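Local coordinates for protein anti-sigma-I factor RsgI2 (Clostridium thermocellum, PDB 4B9P) that binds cellulose through the extracellular carbohydrate-binding module described here, and as a whole probably restrains the sigma factor SigI2 until polysaccharide is sensed, at residues K6-Y12 and R26-T32; I44-K50 and A84-I90; V53-T59 and I111-L117. All blocks are in the same frame, centred on the assembly; numbering follows the deposited sequence.

In the fold
From the N terminus, contact 1 comes first, pairing 6-12 with 26-32 and closing a connection of 13 residues, and it closes before the others open. Contacts 2 and 3, which span 33 and 51 residues, cross: 53-59 lies in the chain between 44-50 and 84-90, and its partner 111-117 follows only after contact 2 has closed. Contacts 1 and 3 lie on one antiparallel sheet, on opposite sides of the chain's centre, with centres about 25 Å apart; contact 2 belongs to the facing sheet. The two layers meet where Ile27 CD1 lies 3.9 Å from Ile90 CD1 and Val88 CG2 3.8 Å from Ile111 CG1, while the Tyr48 hydroxyl reaches the Glu56 carboxylate.

Contact 1. Residues K6-Y12 and R26-T32; sequences KIELQAY and RIKLINT
Six backbone hydrogen bonds in three reciprocal pairs fix the register of 6-12 against 26-32. Tyr12 N gives to Arg26 O (3.0 Å) and Arg26 N to Tyr12 O (2.8 Å); Gln10 N gives to Lys28 O (2.9 Å) and Lys28 N to Gln10 O (2.8 Å); Glu8 N and Ile30 O, like Ile30 N and Glu8 O, are 2.9 Å apart. Thr32 N reaches Lys6 O at 3.0 Å beyond the strand ends. Between these pairs stand the non-hydrogen-bonded ones, Ile7-Asn31, Leu9-Leu29 and Ala11-Ile27. The extended strands run antiparallel at 166°, their axes 4.6 Å apart at closest.

Side chains add to this on the face of Glu8, Gln10 and Tyr12. Arg26 NH1 donates to Tyr12 OH (3.2 Å), with Tyr12 in the p rotamer; Gln10 NE2 donates to Glu8 OE2 (2.9 Å) along its own strand, while one water links Gln10 OE1 (2.8 Å) to Lys28 NZ (3.1 Å). These two strands are central in one sheet of the beta sandwich of a family 3 carbohydrate-binding module, a fold with jelly-roll topology; Ile27 and Leu29 bond onward to strand 104-111, Ala11 to Val147.

The other face, largely apolar, looks into the sandwich; at its end Asn31 ND2 bonds to Leu99 O. Leu9, in rotamer t/m, sets CD2 3.5 Å from Ile27 CG2 and 4.3 Å from Leu29 CD1; Ile7 CD1 meets Leu29 CD1 at 3.9 Å, and Ala11 CB meets Ile27 CG1 at 4.2 Å. Opposite them, Ile152 and Val154 of the second sheet pack on Ile7, Leu9 and Ala11.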
# COMPACT_ATOMS: atom_id res chain seq x y z
N LYS A 6 3.66 -16.16 10.40
CA LYS A 6 2.33 -15.58 10.40
C LYS A 6 2.44 -14.08 10.52
O LYS A 6 3.31 -13.55 11.23
CB LYS A 6 1.49 -16.12 11.56
CG LYS A 6 -0.00 -15.85 11.42
CD LYS A 6 -0.77 -16.49 12.57
CE LYS A 6 -2.22 -16.00 12.66
NZ LYS A 6 -2.79 -16.28 14.02
N ILE A 7 1.56 -13.38 9.80
CA ILE A 7 1.51 -11.93 9.87
C ILE A 7 0.07 -11.46 10.04
O ILE A 7 -0.88 -12.21 9.76
CB ILE A 7 2.11 -11.28 8.60
CG1 ILE A 7 1.45 -11.84 7.34
CG2 ILE A 7 3.64 -11.47 8.61
CD1 ILE A 7 1.85 -11.14 6.08
N GLU A 8 -0.08 -10.21 10.45
CA GLU A 8 -1.35 -9.53 10.44
C GLU A 8 -1.12 -8.20 9.73
O GLU A 8 -0.09 -7.56 9.94
CB GLU A 8 -1.86 -9.29 11.88
CG GLU A 8 -3.19 -8.60 11.91
CD GLU A 8 -3.76 -8.51 13.30
OE1 GLU A 8 -4.32 -9.53 13.76
OE2 GLU A 8 -3.67 -7.44 13.95
N LEU A 9 -2.08 -7.77 8.92
CA LEU A 9 -1.96 -6.52 8.20
C LEU A 9 -3.11 -5.63 8.65
O LEU A 9 -4.28 -6.02 8.52
CB LEU A 9 -2.00 -6.79 6.70
CG LEU A 9 -1.72 -5.70 5.69
CD1 LEU A 9 -2.83 -4.62 5.61
CD2 LEU A 9 -0.33 -5.13 5.83
N GLN A 10 -2.77 -4.46 9.19
CA GLN A 10 -3.76 -3.45 9.54
C GLN A 10 -3.62 -2.27 8.60
O GLN A 10 -2.50 -1.98 8.13
CB GLN A 10 -3.65 -3.00 10.99
CG GLN A 10 -3.81 -4.13 11.95
CD GLN A 10 -3.80 -3.66 13.38
OE1 GLN A 10 -3.78 -2.47 13.64
NE2 GLN A 10 -3.79 -4.59 14.32
N ALA A 11 -4.70 -1.57 8.31
CA ALA A 11 -4.61 -0.44 7.37
C ALA A 11 -5.79 0.49 7.57
O ALA A 11 -6.82 0.12 8.17
CB ALA A 11 -4.61 -0.96 5.94
N TYR A 12 -5.68 1.69 7.05
CA TYR A 12 -6.82 2.54 6.84
C TYR A 12 -6.44 3.57 5.78
O TYR A 12 -5.26 3.74 5.45
CB TYR A 12 -7.29 3.22 8.14
CG TYR A 12 -6.43 4.31 8.69
CD1 TYR A 12 -5.24 4.02 9.36
CD2 TYR A 12 -6.82 5.65 8.62
CE1 TYR A 12 -4.44 5.02 9.92
CE2 TYR A 12 -6.04 6.65 9.18
CZ TYR A 12 -4.86 6.34 9.83
OH TYR A 12 -4.09 7.34 10.38
N ARG A 26 -2.51 3.95 4.78
CA ARG A 26 -1.58 3.79 5.89
C ARG A 26 -1.63 2.33 6.29
O ARG A 26 -2.73 1.78 6.43
CB ARG A 26 -1.98 4.70 7.03
CG ARG A 26 -1.87 6.15 6.60
CD ARG A 26 -2.05 7.11 7.69
NE ARG A 26 -1.64 8.43 7.24
CZ ARG A 26 -1.48 9.46 8.05
NH1 ARG A 26 -1.75 9.32 9.34
NH2 ARG A 26 -1.07 10.62 7.58
N ILE A 27 -0.46 1.71 6.47
CA ILE A 27 -0.38 0.27 6.64
C ILE A 27 0.52 -0.07 7.81
O ILE A 27 1.55 0.57 8.02
CB ILE A 27 0.15 -0.33 5.31
CG1 ILE A 27 -0.89 -0.10 4.18
CG2 ILE A 27 0.45 -1.78 5.45
CD1 ILE A 27 -0.35 -0.33 2.74
N LYS A 28 0.14 -1.10 8.55
CA LYS A 28 0.94 -1.63 9.65
C LYS A 28 1.04 -3.13 9.43
O LYS A 28 0.01 -3.83 9.42
CB LYS A 28 0.29 -1.28 10.98
CG LYS A 28 1.04 -1.66 12.20
CD LYS A 28 0.38 -1.04 13.46
CE LYS A 28 0.99 -1.56 14.73
NZ LYS A 28 0.30 -1.10 15.97
N LEU A 29 2.25 -3.61 9.22
CA LEU A 29 2.50 -5.03 9.04
C LEU A 29 3.09 -5.58 10.31
O LEU A 29 4.14 -5.09 10.77
CB LEU A 29 3.53 -5.22 7.94
CG LEU A 29 4.09 -6.62 7.70
CD1 LEU A 29 3.00 -7.54 7.18
CD2 LEU A 29 5.29 -6.57 6.75
N ILE A 30 2.44 -6.58 10.87
CA ILE A 30 2.82 -7.11 12.17
C ILE A 30 3.22 -8.56 12.06
O ILE A 30 2.50 -9.36 11.44
CB ILE A 30 1.68 -6.99 13.23
CG1 ILE A 30 1.17 -5.54 13.27
CG2 ILE A 30 2.16 -7.48 14.59
CD1 ILE A 30 -0.33 -5.46 13.28
N ASN A 31 4.35 -8.93 12.66
CA ASN A 31 4.74 -10.31 12.69
C ASN A 31 4.07 -10.96 13.92
O ASN A 31 4.45 -10.70 15.07
CB ASN A 31 6.26 -10.42 12.77
CG ASN A 31 6.76 -11.86 12.67
OD1 ASN A 31 5.97 -12.80 12.89
ND2 ASN A 31 8.03 -12.05 12.33
N THR A 32 3.10 -11.81 13.66
CA THR A 32 2.35 -12.43 14.76
C THR A 32 2.73 -13.90 14.95
O THR A 32 2.22 -14.52 15.88
CB THR A 32 0.83 -12.29 14.56
OG1 THR A 32 0.50 -12.90 13.32
CG2 THR A 32 0.38 -10.84 14.52
O HOH W 1 6.24 -15.31 11.75
O HOH W 2 -2.23 -12.86 12.63
O HOH W 3 -2.82 -1.03 15.84

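Contact 2. Residues I44-K50 and A84-I90; sequences IRYYYTK and ADSYVEI. With CA (calcium ion), chain B.
Thr49, just past the end of strand 42-48, holds the calcium ion through O (2.5 Å) and OG1 (2.4 Å, rotamer p); a water, Asp51, Asp132, Ser135 and Asp136 complete the site. Before it, 44-48 pairs antiparallel with 86-90 (160°, axes 4.5 Å apart). Ile44 N to Ile90 O is 2.9 Å and Ile90 N to Ile44 O 2.8 Å; Tyr46 N to Val88 O is 3.0 Å and Val88 N to Tyr46 O 2.9 Å. On one face, the Arg45 guanidinium stacks flat on Tyr87 (centres 4.3 Å apart) and its NE salt-bridges Glu89 OE1 at 3.0 Å. On the other, Tyr48 (p) takes Ser86 CB over its ring, 3.8 Å from the centroid. Lys50 N donates to Asp85 OD1, and NZ salt-bridges Asp85 OD2, each at 3.0 Å. Tyr48 N donates to Ser86 O (3.0 Å), and Tyr48 O accepts from Asp85 N (2.9 Å) and Ser86 N (3.0 Å), making a classic beta bulge beside the calcium site of this family 3 module.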
# COMPACT_ATOMS: atom_id res chain seq x y z
N ILE A 44 3.82 -5.82 -0.39
CA ILE A 44 2.47 -5.47 0.04
C ILE A 44 1.78 -4.80 -1.12
O ILE A 44 2.39 -3.90 -1.71
CB ILE A 44 2.53 -4.52 1.23
CG1 ILE A 44 3.29 -5.12 2.42
CG2 ILE A 44 1.12 -4.10 1.66
CD1 ILE A 44 3.68 -4.09 3.45
N ARG A 45 0.54 -5.19 -1.45
CA ARG A 45 -0.14 -4.58 -2.61
C ARG A 45 -1.46 -3.94 -2.20
O ARG A 45 -2.32 -4.56 -1.58
CB ARG A 45 -0.44 -5.63 -3.70
CG ARG A 45 0.82 -6.16 -4.28
CD ARG A 45 0.51 -7.14 -5.38
NE ARG A 45 1.76 -7.59 -5.97
CZ ARG A 45 1.83 -8.58 -6.83
NH1 ARG A 45 0.71 -9.21 -7.19
NH2 ARG A 45 3.01 -8.96 -7.31
N TYR A 46 -1.60 -2.68 -2.63
CA TYR A 46 -2.84 -1.91 -2.48
C TYR A 46 -3.42 -1.78 -3.89
O TYR A 46 -2.81 -1.12 -4.75
CB TYR A 46 -2.51 -0.51 -1.91
CG TYR A 46 -3.76 0.35 -1.71
CD1 TYR A 46 -4.28 1.14 -2.75
CD2 TYR A 46 -4.39 0.41 -0.46
CE1 TYR A 46 -5.44 1.89 -2.56
CE2 TYR A 46 -5.55 1.18 -0.26
CZ TYR A 46 -6.05 1.94 -1.31
OH TYR A 46 -7.16 2.65 -1.05
N TYR A 47 -4.57 -2.40 -4.13
CA TYR A 47 -5.18 -2.47 -5.46
C TYR A 47 -6.20 -1.37 -5.68
O TYR A 47 -6.98 -1.04 -4.77
CB TYR A 47 -5.92 -3.80 -5.61
CG TYR A 47 -5.06 -5.00 -5.63
CD1 TYR A 47 -4.41 -5.40 -6.81
CD2 TYR A 47 -4.84 -5.74 -4.46
CE1 TYR A 47 -3.63 -6.56 -6.84
CE2 TYR A 47 -4.06 -6.87 -4.48
CZ TYR A 47 -3.44 -7.27 -5.65
OH TYR A 47 -2.67 -8.42 -5.60
N TYR A 48 -6.21 -0.80 -6.89
CA TYR A 48 -7.09 0.33 -7.14
C TYR A 48 -7.30 0.44 -8.66
O TYR A 48 -6.67 -0.28 -9.45
CB TYR A 48 -6.49 1.62 -6.56
CG TYR A 48 -5.22 2.13 -7.24
CD1 TYR A 48 -3.96 1.56 -6.97
CD2 TYR A 48 -5.28 3.20 -8.12
CE1 TYR A 48 -2.83 2.00 -7.58
CE2 TYR A 48 -4.11 3.68 -8.72
CZ TYR A 48 -2.90 3.07 -8.43
OH TYR A 48 -1.75 3.53 -9.03
N THR A 49 -8.20 1.34 -9.04
CA THR A 49 -8.33 1.73 -10.46
C THR A 49 -7.78 3.13 -10.64
O THR A 49 -8.20 4.07 -9.97
CB THR A 49 -9.79 1.66 -10.89
OG1 THR A 49 -10.60 2.32 -9.90
CG2 THR A 49 -10.23 0.19 -11.09
N LYS A 50 -6.80 3.26 -11.55
CA LYS A 50 -6.12 4.56 -11.77
C LYS A 50 -7.02 5.61 -12.42
O LYS A 50 -6.67 6.79 -12.41
CB LYS A 50 -4.85 4.36 -12.59
CG LYS A 50 -5.17 3.94 -14.05
CD LYS A 50 -3.92 3.71 -14.86
CE LYS A 50 -4.22 3.42 -16.34
NZ LYS A 50 -5.00 2.19 -16.51
N ALA A 84 -9.85 -3.11 -9.87
CA ALA A 84 -8.39 -3.27 -9.75
C ALA A 84 -7.73 -3.33 -11.12
O ALA A 84 -7.72 -4.38 -11.76
CB ALA A 84 -8.03 -4.52 -8.92
N ASP A 85 -7.19 -2.20 -11.58
CA ASP A 85 -6.37 -2.26 -12.75
C ASP A 85 -4.94 -1.84 -12.47
O ASP A 85 -4.12 -1.85 -13.40
CB ASP A 85 -6.94 -1.48 -13.97
CG ASP A 85 -6.77 0.06 -13.89
OD1 ASP A 85 -6.34 0.60 -12.81
OD2 ASP A 85 -7.07 0.73 -14.92
N SER A 86 -4.62 -1.52 -11.21
CA SER A 86 -3.28 -1.05 -10.84
C SER A 86 -3.07 -1.50 -9.42
O SER A 86 -4.04 -1.79 -8.70
CB SER A 86 -3.25 0.46 -10.86
OG SER A 86 -3.52 0.97 -12.16
N TYR A 87 -1.82 -1.53 -8.98
CA TYR A 87 -1.59 -1.65 -7.55
C TYR A 87 -0.33 -0.87 -7.21
O TYR A 87 0.57 -0.70 -8.03
CB TYR A 87 -1.48 -3.11 -7.04
CG TYR A 87 -0.51 -3.99 -7.75
CD1 TYR A 87 0.84 -4.05 -7.37
CD2 TYR A 87 -0.92 -4.80 -8.80
CE1 TYR A 87 1.72 -4.93 -8.04
CE2 TYR A 87 -0.06 -5.66 -9.45
CZ TYR A 87 1.26 -5.72 -9.07
OH TYR A 87 2.10 -6.57 -9.74
N VAL A 88 -0.30 -0.38 -5.98
CA VAL A 88 0.92 0.11 -5.38
C VAL A 88 1.58 -1.08 -4.73
O VAL A 88 0.96 -1.75 -3.91
CB VAL A 88 0.57 1.16 -4.28
CG1 VAL A 88 1.85 1.72 -3.70
CG2 VAL A 88 -0.34 2.26 -4.84
N GLU A 89 2.82 -1.38 -5.11
CA GLU A 89 3.54 -2.45 -4.46
C GLU A 89 4.59 -1.82 -3.55
O GLU A 89 5.51 -1.14 -4.02
CB GLU A 89 4.23 -3.35 -5.48
CG GLU A 89 4.89 -4.51 -4.81
CD GLU A 89 5.36 -5.56 -5.77
OE1 GLU A 89 4.53 -6.38 -6.21
OE2 GLU A 89 6.56 -5.60 -6.06
N ILE A 90 4.46 -2.07 -2.25
CA ILE A 90 5.37 -1.55 -1.25
C ILE A 90 6.29 -2.69 -0.87
O ILE A 90 5.86 -3.83 -0.67
CB ILE A 90 4.57 -1.08 -0.03
CG1 ILE A 90 3.77 0.15 -0.40
CG2 ILE A 90 5.52 -0.77 1.16
CD1 ILE A 90 2.83 0.65 0.71
CA CA B . -10.37 4.53 -8.93
O HOH W 4 -3.56 0.07 -15.36
O HOH W 5 -8.65 5.68 -7.58

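Contact 3. Residues V53-T59 and I111-L117; sequences VINEIYT and IGNSYAL
An antiparallel edge pairing joins 53-59 to 111-117, where strand 104-111 of the beta sandwich ends and the chain turns at Gly112 into a short, weakly bonded helix N-capped by Asn113. Ile57, on edge strand 56-63, has the most surface covered. Its N donates to Gly112 O (2.9 Å) and its O accepts from Gly112 N (3.2 Å), the one hydrogen-bonded pair, flanked by Tyr58-Ile111 and Glu56-Asn113. The Ile57 side chain (p/t) lies along the helix, with CD1 3.8 Å from Ser114 CB and CG1 4.1 Å from Leu117 CD2.

Ile111 points to the other face, into the sandwich, placing CG1 3.8 Å from Tyr58 CD1; both side chains also touch Val88 of the facing sheet.

Asn113 (chi1 t) caps the helix by accepting from Tyr115 N at OD1 (3.0 Å), while its ND2 bonds to Asn128 O. Asn55, with as much surface covered by the contact as Asn113, has left-handed helical backbone angles (phi/psi 57/34), and its O receives Ser114 N at 2.8 Å. Its ND2, also bonded to Tyr124 OH, donates to the capping oxygen, Asn113 OD1, at 3.1 Å.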
# COMPACT_ATOMS: atom_id res chain seq x y z
N VAL A 53 -6.01 9.28 -14.06
CA VAL A 53 -4.88 9.97 -13.47
C VAL A 53 -3.59 9.57 -14.17
O VAL A 53 -3.41 8.40 -14.52
CB VAL A 53 -4.83 9.65 -11.94
CG1 VAL A 53 -3.60 10.29 -11.31
CG2 VAL A 53 -6.11 10.19 -11.28
N ILE A 54 -2.72 10.55 -14.41
CA ILE A 54 -1.43 10.33 -15.07
C ILE A 54 -0.29 10.81 -14.16
O ILE A 54 -0.54 11.43 -13.12
CB ILE A 54 -1.40 11.03 -16.45
CG1 ILE A 54 -1.56 12.55 -16.30
CG2 ILE A 54 -2.43 10.38 -17.38
CD1 ILE A 54 -1.28 13.32 -17.60
N ASN A 55 0.96 10.57 -14.57
CA ASN A 55 2.16 10.94 -13.79
C ASN A 55 2.13 10.30 -12.40
O ASN A 55 2.61 10.91 -11.43
CB ASN A 55 2.32 12.45 -13.60
CG ASN A 55 2.22 13.24 -14.87
OD1 ASN A 55 2.74 12.85 -15.92
ND2 ASN A 55 1.60 14.41 -14.78
N GLU A 56 1.58 9.10 -12.28
CA GLU A 56 1.41 8.54 -10.94
C GLU A 56 2.76 8.18 -10.33
O GLU A 56 3.53 7.45 -10.93
CB GLU A 56 0.55 7.32 -11.00
CG GLU A 56 -0.87 7.55 -11.44
CD GLU A 56 -1.62 6.24 -11.35
OE1 GLU A 56 -1.55 5.44 -12.32
OE2 GLU A 56 -2.19 5.92 -10.27
N ILE A 57 3.01 8.66 -9.10
CA ILE A 57 4.23 8.35 -8.37
C ILE A 57 3.85 7.91 -6.97
O ILE A 57 2.75 8.20 -6.47
CB ILE A 57 5.20 9.57 -8.32
CG1 ILE A 57 4.57 10.73 -7.54
CG2 ILE A 57 5.66 9.96 -9.74
CD1 ILE A 57 5.60 11.79 -7.14
N TYR A 58 4.78 7.22 -6.33
CA TYR A 58 4.66 6.79 -4.96
C TYR A 58 5.65 7.57 -4.11
O TYR A 58 6.82 7.73 -4.51
CB TYR A 58 5.05 5.28 -4.87
CG TYR A 58 5.17 4.82 -3.43
CD1 TYR A 58 4.04 4.40 -2.75
CD2 TYR A 58 6.38 4.91 -2.74
CE1 TYR A 58 4.11 4.01 -1.40
CE2 TYR A 58 6.47 4.53 -1.42
CZ TYR A 58 5.33 4.13 -0.75
OH TYR A 58 5.40 3.82 0.58
N THR A 59 5.23 8.00 -2.92
CA THR A 59 6.18 8.46 -1.96
C THR A 59 5.84 7.91 -0.57
O THR A 59 4.67 7.77 -0.21
CB THR A 59 6.31 9.99 -1.95
OG1 THR A 59 7.44 10.38 -1.14
CG2 THR A 59 5.06 10.63 -1.47
N ILE A 111 0.15 8.57 -2.96
CA ILE A 111 0.26 8.16 -4.35
C ILE A 111 -0.64 9.08 -5.19
O ILE A 111 -1.79 9.33 -4.85
CB ILE A 111 -0.22 6.68 -4.57
CG1 ILE A 111 0.65 5.72 -3.73
CG2 ILE A 111 -0.20 6.27 -6.04
CD1 ILE A 111 0.02 5.34 -2.42
N GLY A 112 -0.10 9.56 -6.30
CA GLY A 112 -0.90 10.37 -7.20
C GLY A 112 -0.05 11.01 -8.26
O GLY A 112 1.16 10.76 -8.39
N ASN A 113 -0.71 11.86 -9.07
CA ASN A 113 -0.03 12.62 -10.11
C ASN A 113 1.09 13.44 -9.45
O ASN A 113 0.84 14.14 -8.46
CB ASN A 113 -1.10 13.53 -10.74
CG ASN A 113 -0.62 14.35 -11.92
OD1 ASN A 113 0.48 14.87 -11.93
ND2 ASN A 113 -1.49 14.53 -12.89
N SER A 114 2.32 13.33 -9.97
CA SER A 114 3.46 14.03 -9.39
C SER A 114 3.19 15.52 -9.17
O SER A 114 3.73 16.11 -8.24
CB SER A 114 4.70 13.79 -10.27
OG SER A 114 4.49 14.32 -11.59
N TYR A 115 2.41 16.14 -10.05
CA TYR A 115 2.11 17.57 -9.93
C TYR A 115 1.12 17.86 -8.82
O TYR A 115 1.07 18.97 -8.30
CB TYR A 115 1.60 18.13 -11.27
CG TYR A 115 2.66 18.25 -12.33
CD1 TYR A 115 3.06 17.13 -13.08
CD2 TYR A 115 3.27 19.48 -12.57
CE1 TYR A 115 4.02 17.24 -14.06
CE2 TYR A 115 4.23 19.58 -13.55
CZ TYR A 115 4.60 18.47 -14.30
OH TYR A 115 5.56 18.59 -15.26
N ALA A 116 0.30 16.90 -8.45
CA ALA A 116 -0.62 17.05 -7.33
C ALA A 116 0.05 16.84 -6.00
O ALA A 116 -0.34 17.44 -5.02
CB ALA A 116 -1.78 16.10 -7.49
N LEU A 117 1.09 16.03 -5.98
CA LEU A 117 1.69 15.67 -4.70
C LEU A 117 2.60 16.77 -4.18
O LEU A 117 3.02 16.77 -3.03
CB LEU A 117 2.40 14.33 -4.80
CG LEU A 117 1.47 13.16 -4.40
CD1 LEU A 117 0.18 13.08 -5.22
CD2 LEU A 117 2.23 11.84 -4.42